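Local atomic coordinates of M157 (Murid herpesvirus 1, PDB entry 2NYK), a protein that serves as a viral ligand for the Ly49 receptors of mouse natural killer cells and belongs to an MHC class I-like family. Residues F25-V29 and F75-K80; P57-K61 and T223-Q227; L104-F108 and E159-R163. The protein carries 1 engineered substitution. Residues are numbered along the deposited sequence.

Interaction 1: residues F25-V29 and F75-K80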
ATOM      1  N   PHE A  25      -6.641  -3.104   5.800  1.00 21.92           N
ATOM      2  CA  PHE A  25      -7.671  -2.092   5.983  1.00 22.04           C
ATOM      3  C   PHE A  25      -7.271  -1.290   7.194  1.00 23.32           C
ATOM      4  O   PHE A  25      -7.003  -1.872   8.264  1.00 24.10           O
ATOM      5  CB  PHE A  25      -9.026  -2.760   6.273  1.00 22.98           C
ATOM      6  CG  PHE A  25      -9.480  -3.718   5.226  1.00 23.15           C
ATOM      7  CD1 PHE A  25     -10.233  -3.271   4.138  1.00 24.30           C
ATOM      8  CD2 PHE A  25      -9.172  -5.081   5.332  1.00 23.86           C
ATOM      9  CE1 PHE A  25     -10.669  -4.160   3.165  1.00 24.32           C
ATOM     10  CE2 PHE A  25      -9.589  -5.976   4.387  1.00 23.50           C
ATOM     11  CZ  PHE A  25     -10.367  -5.530   3.302  1.00 26.07           C
ATOM     12  N   GLU A  26      -7.200   0.035   7.059  1.00 22.20           N
ATOM     13  CA  GLU A  26      -6.774   0.839   8.188  1.00 23.19           C
ATOM     14  C   GLU A  26      -7.671   2.058   8.388  1.00 22.83           C
ATOM     15  O   GLU A  26      -8.050   2.722   7.425  1.00 22.01           O
ATOM     16  CB  GLU A  26      -5.320   1.275   7.990  1.00 23.55           C
ATOM     17  CG  GLU A  26      -4.777   2.178   9.096  1.00 29.13           C
ATOM     18  CD  GLU A  26      -3.260   2.296   9.023  1.00 33.00           C
ATOM     19  OE1 GLU A  26      -2.696   3.191   9.668  1.00 39.27           O
ATOM     20  OE2 GLU A  26      -2.627   1.498   8.321  1.00 38.57           O
ATOM     21  N   VAL A  27      -7.997   2.365   9.639  1.00 22.80           N
ATOM     22  CA  VAL A  27      -8.788   3.545   9.934  1.00 24.55           C
ATOM     23  C   VAL A  27      -8.170   4.267  11.115  1.00 26.48           C
ATOM     24  O   VAL A  27      -7.818   3.646  12.119  1.00 26.06           O
ATOM     25  CB  VAL A  27     -10.276   3.212  10.271  1.00 24.34           C
ATOM     26  CG1 VAL A  27     -11.046   4.487  10.607  1.00 26.04           C
ATOM     27  CG2 VAL A  27     -10.943   2.497   9.104  1.00 24.65           C
ATOM     28  N   THR A  28      -8.036   5.584  10.967  1.00 27.90           N
ATOM     29  CA  THR A  28      -7.524   6.442  12.016  1.00 30.63           C
ATOM     30  C   THR A  28      -8.574   7.502  12.328  1.00 32.10           C
ATOM     31  O   THR A  28      -9.148   8.108  11.418  1.00 31.78           O
ATOM     32  CB  THR A  28      -6.202   7.112  11.597  1.00 31.53           C
ATOM     33  OG1 THR A  28      -5.227   6.097  11.319  1.00 32.64           O
ATOM     34  CG2 THR A  28      -5.690   8.006  12.699  1.00 32.43           C
ATOM     35  N   VAL A  29      -8.856   7.676  13.613  1.00 33.99           N
ATOM     36  CA  VAL A  29      -9.756   8.719  14.090  1.00 36.49           C
ATOM     37  C   VAL A  29      -9.001   9.575  15.125  1.00 38.18           C
ATOM     38  O   VAL A  29      -8.358   9.043  16.025  1.00 37.34           O
ATOM     39  CB  VAL A  29     -11.036   8.097  14.702  1.00 36.36           C
ATOM     40  CG1 VAL A  29     -11.806   9.115  15.502  1.00 37.75           C
ATOM     41  CG2 VAL A  29     -11.928   7.508  13.610  1.00 36.12           C
ATOM     42  N   PHE A  75     -16.978  -2.071   5.644  1.00 22.58           N
ATOM     43  CA  PHE A  75     -16.082  -2.532   6.712  1.00 22.55           C
ATOM     44  C   PHE A  75     -15.378  -1.343   7.378  1.00 22.77           C
ATOM     45  O   PHE A  75     -15.374  -1.205   8.598  1.00 23.35           O
ATOM     46  CB  PHE A  75     -15.043  -3.529   6.179  1.00 22.49           C
ATOM     47  CG  PHE A  75     -14.114  -4.024   7.237  1.00 22.58           C
ATOM     48  CD1 PHE A  75     -14.521  -5.018   8.122  1.00 21.80           C
ATOM     49  CD2 PHE A  75     -12.854  -3.453   7.398  1.00 21.93           C
ATOM     50  CE1 PHE A  75     -13.702  -5.437   9.138  1.00 19.74           C
ATOM     51  CE2 PHE A  75     -12.001  -3.915   8.396  1.00 22.56           C
ATOM     52  CZ  PHE A  75     -12.419  -4.896   9.260  1.00 22.99           C
ATOM     53  N   LEU A  76     -14.815  -0.465   6.560  1.00 23.91           N
ATOM     54  CA  LEU A  76     -14.082   0.705   7.042  1.00 25.49           C
ATOM     55  C   LEU A  76     -14.991   1.717   7.745  1.00 26.72           C
ATOM     56  O   LEU A  76     -14.600   2.321   8.747  1.00 26.86           O
ATOM     57  CB  LEU A  76     -13.401   1.379   5.853  1.00 26.52           C
ATOM     58  CG  LEU A  76     -12.244   0.559   5.270  1.00 26.45           C
ATOM     59  CD1 LEU A  76     -11.835   1.086   3.909  1.00 27.00           C
ATOM     60  CD2 LEU A  76     -11.069   0.565   6.221  1.00 25.86           C
ATOM     61  N   ASP A  77     -16.193   1.899   7.196  1.00 26.36           N
ATOM     62  CA  ASP A  77     -17.215   2.783   7.771  1.00 27.29           C
ATOM     63  C   ASP A  77     -17.617   2.314   9.163  1.00 26.02           C
ATOM     64  O   ASP A  77     -17.661   3.094  10.090  1.00 27.19           O
ATOM     65  CB  ASP A  77     -18.446   2.845   6.846  1.00 28.16           C
ATOM     66  CG  ASP A  77     -19.419   3.949   7.238  1.00 31.80           C
ATOM     67  OD1 ASP A  77     -20.640   3.761   7.053  1.00 36.93           O
ATOM     68  OD2 ASP A  77     -18.968   4.995   7.734  1.00 35.72           O
ATOM     69  N   ILE A  78     -17.882   1.025   9.301  1.00 26.10           N
ATOM     70  CA  ILE A  78     -18.190   0.427  10.591  1.00 26.18           C
ATOM     71  C   ILE A  78     -17.043   0.577  11.606  1.00 27.23           C
ATOM     72  O   ILE A  78     -17.287   0.929  12.760  1.00 27.73           O
ATOM     73  CB  ILE A  78     -18.575  -1.058  10.448  1.00 25.79           C
ATOM     74  CG1 ILE A  78     -19.915  -1.193   9.693  1.00 25.80           C
ATOM     75  CG2 ILE A  78     -18.620  -1.723  11.822  1.00 25.28           C
ATOM     76  CD1 ILE A  78     -20.388  -2.637   9.514  1.00 24.32           C
ATOM     77  N   GLN A  79     -15.806   0.305  11.183  1.00 26.90           N
ATOM     78  CA  GLN A  79     -14.646   0.517  12.059  1.00 27.48           C
ATOM     79  C   GLN A  79     -14.518   1.989  12.466  1.00 28.22           C
ATOM     80  O   GLN A  79     -14.298   2.296  13.636  1.00 28.93           O
ATOM     81  CB  GLN A  79     -13.343   0.042  11.377  1.00 27.32           C
ATOM     82  CG  GLN A  79     -13.246  -1.471  11.127  1.00 24.90           C
ATOM     83  CD  GLN A  79     -13.394  -2.309  12.390  1.00 25.47           C
ATOM     84  OE1 GLN A  79     -13.033  -1.880  13.483  1.00 28.18           O
ATOM     85  NE2 GLN A  79     -13.926  -3.518  12.239  1.00 26.72           N
ATOM     86  N   LYS A  80     -14.663   2.900  11.515  1.00 30.02           N
ATOM     87  CA  LYS A  80     -14.630   4.313  11.851  1.00 32.81           C
ATOM     88  C   LYS A  80     -15.656   4.672  12.934  1.00 34.26           C
ATOM     89  O   LYS A  80     -15.299   5.307  13.924  1.00 34.76           O
ATOM     90  CB  LYS A  80     -14.807   5.191  10.615  1.00 32.92           C
ATOM     91  CG  LYS A  80     -14.242   6.583  10.827  1.00 36.15           C
ATOM     92  CD  LYS A  80     -14.442   7.498   9.636  1.00 39.76           C
ATOM     93  CE  LYS A  80     -15.858   8.022   9.585  1.00 42.71           C
ATOM     94  NZ  LYS A  80     -16.021   9.035   8.513  1.00 45.96           N
TER
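This is a buried, apolar contact between a helix and the sheet beneath it: helix 71-90 lies over strand 21-30, and residues F75-K80 meet F25-V29. The two short segments run in nearly the same sense, their axes 31° apart and 8.5 Å from each other at closest approach. F25, V27 and V29 have CA-to-CB bonds pointing toward the helix, while those of E26 and T28 point away. V27, the most covered residue (75 Å²), sits at the centre, with L76 CD2 3.5 Å from V27 CG2 and K80 CA 3.8 Å from V27 CG1. The CB of L76 starts sideways, but the m,t rotamer carries CD2 to the strand, where it also lies 3.9 Å from F25 CB and 3.9 Å from the backbone oxygen E26 O, close to the plane of the F25 ring at its edge. One turn on, V29 CG2 meets K80 CG at 3.7 Å, so the lysine contributes its aliphatic stem.

Helix 71-90, together with helices 148-154 and 157-173 over the same antiparallel sheet, is consistent with the platform of an MHC class I-like fold, the family to which M157 is assigned. At the N-terminal end of both segments, F25 CB sits 3.8 Å from F75 CE2, and the two rings are oblique, with centroids 5.2 Å apart and planes at 58°. Both phenylalanines also touch I153 of helix 148-154, so aromatic bulk occupies the space between the two helices here. F75 further meets Y101 of the adjacent strand edge-to-face. On the other face of the sheet, E26 forms a salt bridge with R100.

Interaction 2: residues P57-K61 and T223-Q227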
ATOM      1  N   PRO A  57     -13.478   8.843  -2.272  1.00 41.05           N
ATOM      2  CA  PRO A  57     -12.113   8.367  -2.046  1.00 38.87           C
ATOM      3  C   PRO A  57     -11.244   8.541  -3.284  1.00 36.33           C
ATOM      4  O   PRO A  57     -11.746   8.554  -4.402  1.00 36.05           O
ATOM      5  CB  PRO A  57     -12.305   6.858  -1.780  1.00 39.08           C
ATOM      6  CG  PRO A  57     -13.525   6.514  -2.573  1.00 39.95           C
ATOM      7  CD  PRO A  57     -14.420   7.726  -2.495  1.00 41.14           C
ATOM      8  N   LYS A  58      -9.946   8.674  -3.083  1.00 33.82           N
ATOM      9  CA  LYS A  58      -9.009   8.525  -4.181  1.00 32.61           C
ATOM     10  C   LYS A  58      -8.834   7.025  -4.404  1.00 31.09           C
ATOM     11  O   LYS A  58      -8.510   6.298  -3.474  1.00 28.64           O
ATOM     12  CB  LYS A  58      -7.685   9.209  -3.855  1.00 33.33           C
ATOM     13  CG  LYS A  58      -7.804  10.737  -3.881  1.00 36.90           C
ATOM     14  CD  LYS A  58      -6.757  11.401  -2.978  1.00 43.17           C
ATOM     15  CE  LYS A  58      -7.214  11.439  -1.526  1.00 46.07           C
ATOM     16  NZ  LYS A  58      -6.225  12.172  -0.680  1.00 48.41           N
ATOM     17  N   ILE A  59      -9.124   6.577  -5.617  1.00 30.00           N
ATOM     18  CA  ILE A  59      -9.086   5.163  -5.960  1.00 30.12           C
ATOM     19  C   ILE A  59      -8.095   5.012  -7.099  1.00 29.33           C
ATOM     20  O   ILE A  59      -8.168   5.753  -8.080  1.00 28.68           O
ATOM     21  CB  ILE A  59     -10.481   4.635  -6.400  1.00 31.22           C
ATOM     22  CG1 ILE A  59     -11.519   4.786  -5.261  1.00 32.82           C
ATOM     23  CG2 ILE A  59     -10.396   3.176  -6.869  1.00 31.01           C
ATOM     24  CD1 ILE A  59     -12.959   4.399  -5.655  1.00 36.37           C
ATOM     25  N   CYS A  60      -7.144   4.093  -6.952  1.00 28.06           N
ATOM     26  CA  CYS A  60      -6.168   3.835  -8.017  1.00 28.46           C
ATOM     27  C   CYS A  60      -6.875   3.502  -9.340  1.00 27.80           C
ATOM     28  O   CYS A  60      -7.897   2.827  -9.350  1.00 26.52           O
ATOM     29  CB  CYS A  60      -5.161   2.750  -7.605  1.00 28.28           C
ATOM     30  SG  CYS A  60      -5.488   1.048  -8.101  1.00 32.62           S
ATOM     31  N   LYS A  61      -6.320   3.990 -10.443  1.00 28.24           N
ATOM     32  CA  LYS A  61      -6.941   3.846 -11.766  1.00 29.54           C
ATOM     33  C   LYS A  61      -7.222   2.408 -12.161  1.00 28.66           C
ATOM     34  O   LYS A  61      -8.125   2.169 -12.940  1.00 27.94           O
ATOM     35  CB  LYS A  61      -6.081   4.519 -12.861  1.00 29.67           C
ATOM     36  CG  LYS A  61      -5.861   6.017 -12.660  1.00 35.06           C
ATOM     37  CD  LYS A  61      -7.163   6.814 -12.672  1.00 42.31           C
ATOM     38  CE  LYS A  61      -6.929   8.307 -12.425  1.00 46.86           C
ATOM     39  NZ  LYS A  61      -5.817   8.874 -13.275  1.00 49.98           N
ATOM     40  N   THR A 223       0.999   8.734  -4.653  1.00 30.20           N
ATOM     41  CA  THR A 223      -0.445   8.883  -4.798  1.00 28.29           C
ATOM     42  C   THR A 223      -0.980   7.451  -4.897  1.00 26.67           C
ATOM     43  O   THR A 223      -0.200   6.511  -4.942  1.00 24.60           O
ATOM     44  CB  THR A 223      -0.809   9.672  -6.087  1.00 28.43           C
ATOM     45  OG1 THR A 223      -0.377   8.924  -7.229  1.00 26.76           O
ATOM     46  CG2 THR A 223      -0.130  11.034  -6.101  1.00 27.57           C
ATOM     47  N   VAL A 224      -2.292   7.267  -4.933  1.00 25.14           N
ATOM     48  CA  VAL A 224      -2.835   5.920  -5.106  1.00 25.09           C
ATOM     49  C   VAL A 224      -2.371   5.316  -6.454  1.00 26.18           C
ATOM     50  O   VAL A 224      -2.409   4.082  -6.665  1.00 25.91           O
ATOM     51  CB  VAL A 224      -4.368   5.891  -4.948  1.00 24.61           C
ATOM     52  CG1 VAL A 224      -4.760   6.269  -3.497  1.00 24.21           C
ATOM     53  CG2 VAL A 224      -5.061   6.827  -5.970  1.00 23.60           C
ATOM     54  N   ASP A 225      -1.916   6.190  -7.351  1.00 26.11           N
ATOM     55  CA  ASP A 225      -1.528   5.777  -8.699  1.00 27.48           C
ATOM     56  C   ASP A 225      -0.043   5.542  -8.969  1.00 28.03           C
ATOM     57  O   ASP A 225       0.289   4.839  -9.912  1.00 28.35           O
ATOM     58  CB  ASP A 225      -2.102   6.745  -9.736  1.00 27.57           C
ATOM     59  CG  ASP A 225      -3.585   6.584  -9.890  1.00 27.96           C
ATOM     60  OD1 ASP A 225      -4.039   5.451 -10.130  1.00 29.35           O
ATOM     61  OD2 ASP A 225      -4.307   7.572  -9.739  1.00 29.58           O
ATOM     62  N   CYS A 226       0.848   6.151  -8.198  1.00 27.54           N
ATOM     63  CA  CYS A 226       2.267   5.975  -8.459  1.00 30.59           C
ATOM     64  C   CYS A 226       3.170   6.441  -7.325  1.00 28.45           C
ATOM     65  O   CYS A 226       2.751   7.139  -6.420  1.00 27.80           O
ATOM     66  CB  CYS A 226       2.680   6.693  -9.752  1.00 32.05           C
ATOM     67  SG  CYS A 226       2.661   8.462  -9.627  1.00 43.52           S
ATOM     68  N   GLN A 227       4.425   6.035  -7.390  1.00 28.38           N
ATOM     69  CA  GLN A 227       5.397   6.451  -6.391  1.00 27.51           C
ATOM     70  C   GLN A 227       6.550   7.092  -7.101  1.00 27.54           C
ATOM     71  O   GLN A 227       7.033   6.575  -8.117  1.00 27.27           O
ATOM     72  CB  GLN A 227       5.915   5.260  -5.625  1.00 27.71           C
ATOM     73  CG  GLN A 227       4.876   4.376  -4.962  1.00 28.98           C
ATOM     74  CD  GLN A 227       5.561   3.263  -4.234  1.00 29.78           C
ATOM     75  OE1 GLN A 227       6.320   3.497  -3.281  1.00 29.99           O
ATOM     76  NE2 GLN A 227       5.373   2.046  -4.721  1.00 28.14           N
TER
HETATM   77  O   HOH W   1      -6.762   7.646  -9.276  1.00 32.62           O
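Two side chains of the 223-227 turn, V224 and D225, account for its grip on P57-K61, and both take the m rotamer at chi1. V224 points its CB toward the other segment, setting CG1 3.8 Å from K58 O and CG2 3.7 Å from I59 C; its own carbonyl O lies 3.2 Å from C60 CB. D225 starts sideways, yet its carboxylate reaches across: OD1 accepts a nearly straight hydrogen bond from K61 N (2.7 Å, 173°), and OD2 takes one from a water (2.5 Å) that also donates to I59 O (2.6 Å). K61, with m for both chi1 and chi2, folds over this group, CG 3.2 Å from D225 OD1, but its NZ remains 4.1 Å from D225 OD2, beyond a salt bridge. K58 directs its ammonium elsewhere, to D51. T223, in the p rotamer, shapes the turn from within: its OG1 accepts from D225 N (3.1 Å) and C226 N (3.2 Å), an ST turn and ST motif. C60 has chi1 at 95°, between wells, and is tied to C63 by a disulfide. The contact thus joins edge strand 58-59, beside strand 46-51 in the platform sheet, to the connection between strands 217-222 and 227-233 of the second sheet.

Interaction 3: residues L104-F108 and E159-R163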
ATOM      1  N   LEU A 104      -4.685 -12.036   5.153  1.00 23.63           N
ATOM      2  CA  LEU A 104      -4.181 -12.902   4.116  1.00 24.57           C
ATOM      3  C   LEU A 104      -5.338 -13.688   3.540  1.00 25.12           C
ATOM      4  O   LEU A 104      -6.051 -14.359   4.277  1.00 24.76           O
ATOM      5  CB  LEU A 104      -3.149 -13.877   4.698  1.00 25.08           C
ATOM      6  CG  LEU A 104      -2.637 -15.043   3.835  1.00 27.24           C
ATOM      7  CD1 LEU A 104      -1.872 -14.578   2.589  1.00 26.67           C
ATOM      8  CD2 LEU A 104      -1.753 -15.966   4.681  1.00 27.51           C
ATOM      9  N   PHE A 105      -5.511 -13.610   2.223  1.00 24.84           N
ATOM     10  CA  PHE A 105      -6.571 -14.340   1.540  1.00 26.81           C
ATOM     11  C   PHE A 105      -5.981 -15.584   0.911  1.00 26.97           C
ATOM     12  O   PHE A 105      -5.352 -15.510  -0.138  1.00 26.86           O
ATOM     13  CB  PHE A 105      -7.253 -13.465   0.486  1.00 27.25           C
ATOM     14  CG  PHE A 105      -7.972 -12.282   1.060  1.00 30.33           C
ATOM     15  CD1 PHE A 105      -9.123 -12.449   1.797  1.00 32.73           C
ATOM     16  CD2 PHE A 105      -7.488 -11.003   0.885  1.00 35.09           C
ATOM     17  CE1 PHE A 105      -9.789 -11.362   2.353  1.00 35.39           C
ATOM     18  CE2 PHE A 105      -8.153  -9.901   1.441  1.00 35.61           C
ATOM     19  CZ  PHE A 105      -9.308 -10.080   2.171  1.00 34.28           C
ATOM     20  N   LEU A 106      -6.170 -16.719   1.580  1.00 27.23           N
ATOM     21  CA  LEU A 106      -5.626 -17.996   1.147  1.00 27.65           C
ATOM     22  C   LEU A 106      -6.779 -18.940   0.755  1.00 27.52           C
ATOM     23  O   LEU A 106      -7.578 -19.337   1.609  1.00 26.73           O
ATOM     24  CB  LEU A 106      -4.781 -18.611   2.271  1.00 29.39           C
ATOM     25  CG  LEU A 106      -3.970 -19.874   1.948  1.00 32.57           C
ATOM     26  CD1 LEU A 106      -3.043 -19.656   0.754  1.00 35.38           C
ATOM     27  CD2 LEU A 106      -3.173 -20.339   3.171  1.00 37.58           C
ATOM     28  N   GLY A 107      -6.871 -19.278  -0.533  1.00 26.61           N
ATOM     29  CA  GLY A 107      -8.058 -19.971  -1.037  1.00 26.42           C
ATOM     30  C   GLY A 107      -9.230 -19.067  -0.754  1.00 26.40           C
ATOM     31  O   GLY A 107      -9.224 -17.885  -1.132  1.00 26.36           O
ATOM     32  N   PHE A 108     -10.230 -19.598  -0.063  1.00 26.44           N
ATOM     33  CA  PHE A 108     -11.330 -18.755   0.407  1.00 26.76           C
ATOM     34  C   PHE A 108     -11.321 -18.597   1.925  1.00 27.16           C
ATOM     35  O   PHE A 108     -12.350 -18.308   2.533  1.00 28.11           O
ATOM     36  CB  PHE A 108     -12.686 -19.273  -0.099  1.00 26.45           C
ATOM     37  CG  PHE A 108     -12.909 -19.077  -1.594  1.00 26.85           C
ATOM     38  CD1 PHE A 108     -12.283 -18.040  -2.289  1.00 25.97           C
ATOM     39  CD2 PHE A 108     -13.785 -19.909  -2.285  1.00 26.03           C
ATOM     40  CE1 PHE A 108     -12.523 -17.848  -3.659  1.00 24.78           C
ATOM     41  CE2 PHE A 108     -14.020 -19.733  -3.640  1.00 26.45           C
ATOM     42  CZ  PHE A 108     -13.383 -18.704  -4.327  1.00 26.83           C
ATOM     43  N   GLU A 159     -16.156 -12.584  -2.787  1.00 25.64           N
ATOM     44  CA  GLU A 159     -16.457 -11.328  -3.444  1.00 26.32           C
ATOM     45  C   GLU A 159     -15.213 -10.424  -3.514  1.00 24.61           C
ATOM     46  O   GLU A 159     -14.933  -9.839  -4.558  1.00 23.17           O
ATOM     47  CB  GLU A 159     -17.615 -10.599  -2.739  1.00 27.31           C
ATOM     48  CG  GLU A 159     -18.192  -9.491  -3.577  1.00 34.32           C
ATOM     49  CD  GLU A 159     -19.236  -8.662  -2.854  1.00 41.41           C
ATOM     50  OE1 GLU A 159     -19.884  -9.165  -1.891  1.00 44.52           O
ATOM     51  OE2 GLU A 159     -19.420  -7.497  -3.276  1.00 44.59           O
ATOM     52  N   ILE A 160     -14.497 -10.300  -2.392  1.00 23.06           N
ATOM     53  CA  ILE A 160     -13.288  -9.451  -2.328  1.00 22.70           C
ATOM     54  C   ILE A 160     -12.215  -9.908  -3.311  1.00 22.49           C
ATOM     55  O   ILE A 160     -11.697  -9.109  -4.091  1.00 22.10           O
ATOM     56  CB  ILE A 160     -12.729  -9.365  -0.885  1.00 21.77           C
ATOM     57  CG1 ILE A 160     -13.788  -8.752   0.075  1.00 23.73           C
ATOM     58  CG2 ILE A 160     -11.486  -8.497  -0.859  1.00 23.42           C
ATOM     59  CD1 ILE A 160     -13.471  -8.954   1.594  1.00 19.81           C
ATOM     60  N   LYS A 161     -11.883 -11.197  -3.278  1.00 22.69           N
ATOM     61  CA  LYS A 161     -10.911 -11.780  -4.204  1.00 22.83           C
ATOM     62  C   LYS A 161     -11.332 -11.591  -5.653  1.00 23.35           C
ATOM     63  O   LYS A 161     -10.528 -11.186  -6.488  1.00 22.45           O
ATOM     64  CB  LYS A 161     -10.702 -13.267  -3.891  1.00 22.23           C
ATOM     65  CG  LYS A 161     -10.068 -13.537  -2.516  1.00 22.89           C
ATOM     66  CD  LYS A 161      -9.534 -14.970  -2.395  1.00 22.13           C
ATOM     67  CE  LYS A 161      -8.118 -15.104  -2.982  1.00 22.05           C
ATOM     68  NZ  LYS A 161      -7.720 -16.551  -3.011  1.00 20.69           N
ATOM     69  N   ASN A 162     -12.610 -11.819  -5.937  1.00 24.33           N
ATOM     70  CA  ASN A 162     -13.136 -11.626  -7.297  1.00 25.77           C
ATOM     71  C   ASN A 162     -12.974 -10.178  -7.767  1.00 25.51           C
ATOM     72  O   ASN A 162     -12.562  -9.916  -8.892  1.00 25.18           O
ATOM     73  CB  ASN A 162     -14.598 -12.079  -7.394  1.00 25.33           C
ATOM     74  CG  ASN A 162     -15.219 -11.780  -8.758  1.00 28.27           C
ATOM     75  OD1 ASN A 162     -15.918 -10.779  -8.921  1.00 28.65           O
ATOM     76  ND2 ASN A 162     -14.962 -12.647  -9.737  1.00 24.86           N
ATOM     77  N   ARG A 163     -13.270  -9.251  -6.865  1.00 26.52           N
ATOM     78  CA  ARG A 163     -13.162  -7.810  -7.133  1.00 26.52           C
ATOM     79  C   ARG A 163     -11.725  -7.320  -7.313  1.00 26.48           C
ATOM     80  O   ARG A 163     -11.468  -6.438  -8.148  1.00 27.59           O
ATOM     81  CB  ARG A 163     -13.821  -7.015  -5.999  1.00 26.75           C
ATOM     82  CG  ARG A 163     -15.300  -6.964  -6.077  1.00 29.26           C
ATOM     83  CD  ARG A 163     -15.960  -6.546  -4.735  1.00 33.06           C
ATOM     84  NE  ARG A 163     -15.532  -5.231  -4.262  1.00 32.81           N
ATOM     85  CZ  ARG A 163     -15.609  -4.113  -4.977  1.00 37.29           C
ATOM     86  NH1 ARG A 163     -16.090  -4.134  -6.216  1.00 38.13           N
ATOM     87  NH2 ARG A 163     -15.199  -2.964  -4.455  1.00 38.58           N
TER
HETATM   88  O   HOH W   2      -5.300 -18.162  -2.571  1.00 31.52           O
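The polar part of this contact centres on one ammonium group. K161 NZ donates a 2.8 Å hydrogen bond to G107 O and a 2.9 Å bond to a water, which in turn accepts from G107 N at 2.8 Å, so the lysine reads both backbone groups of the glycine, one directly and one through solvent. NZ also bonds to the carbonyls of F19 and D16, which places it among main-chain oxygens at the C-terminal end of helix 9-18.

The apolar part lies mostly along the stem of K161, with F105 also reaching I160. K161 CE lies 3.9 Å from F105 CB, and K161 CD meets the edge of the F108 ring, 4.1 Å from CD1. F105 CZ touches I160 CG2 at 4.1 Å, while its ring also meets that of F21.

Backbone conformation sets up the site. G107, at phi/psi 59°/-125°, takes a positive phi readily accessible to a residue without a side chain; with F108 at -111°/22° the values come close to a type II' turn, the two-residue connection of hairpin 96-106/109-118. A helix, here 157-173, resting on the platform sheet and reaching down to its hairpin turn, fits the second helical half of an MHC class I-like platform.

All three contacts reach the platform sheet, at different places. Interactions 1 and 3 are in series along the chain and use the neighbouring strands 21-30 and 96-106; their centres are 20 Å apart and their nearest atoms about 5 Å, without touching. Together they seat helices 71-90 and 157-173, which, by topology and family, probably belong to the two halves of the platform. Interaction 2 links an edge of that sheet to the separate second sheet. Its centre lies 19 Å from interaction 1 and 21 Å from interaction 3, with nearest atoms about 8 Å away in each case. Interaction 3 is nested within the chain loop that interaction 2 closes, whereas interactions 1 and 2 cross.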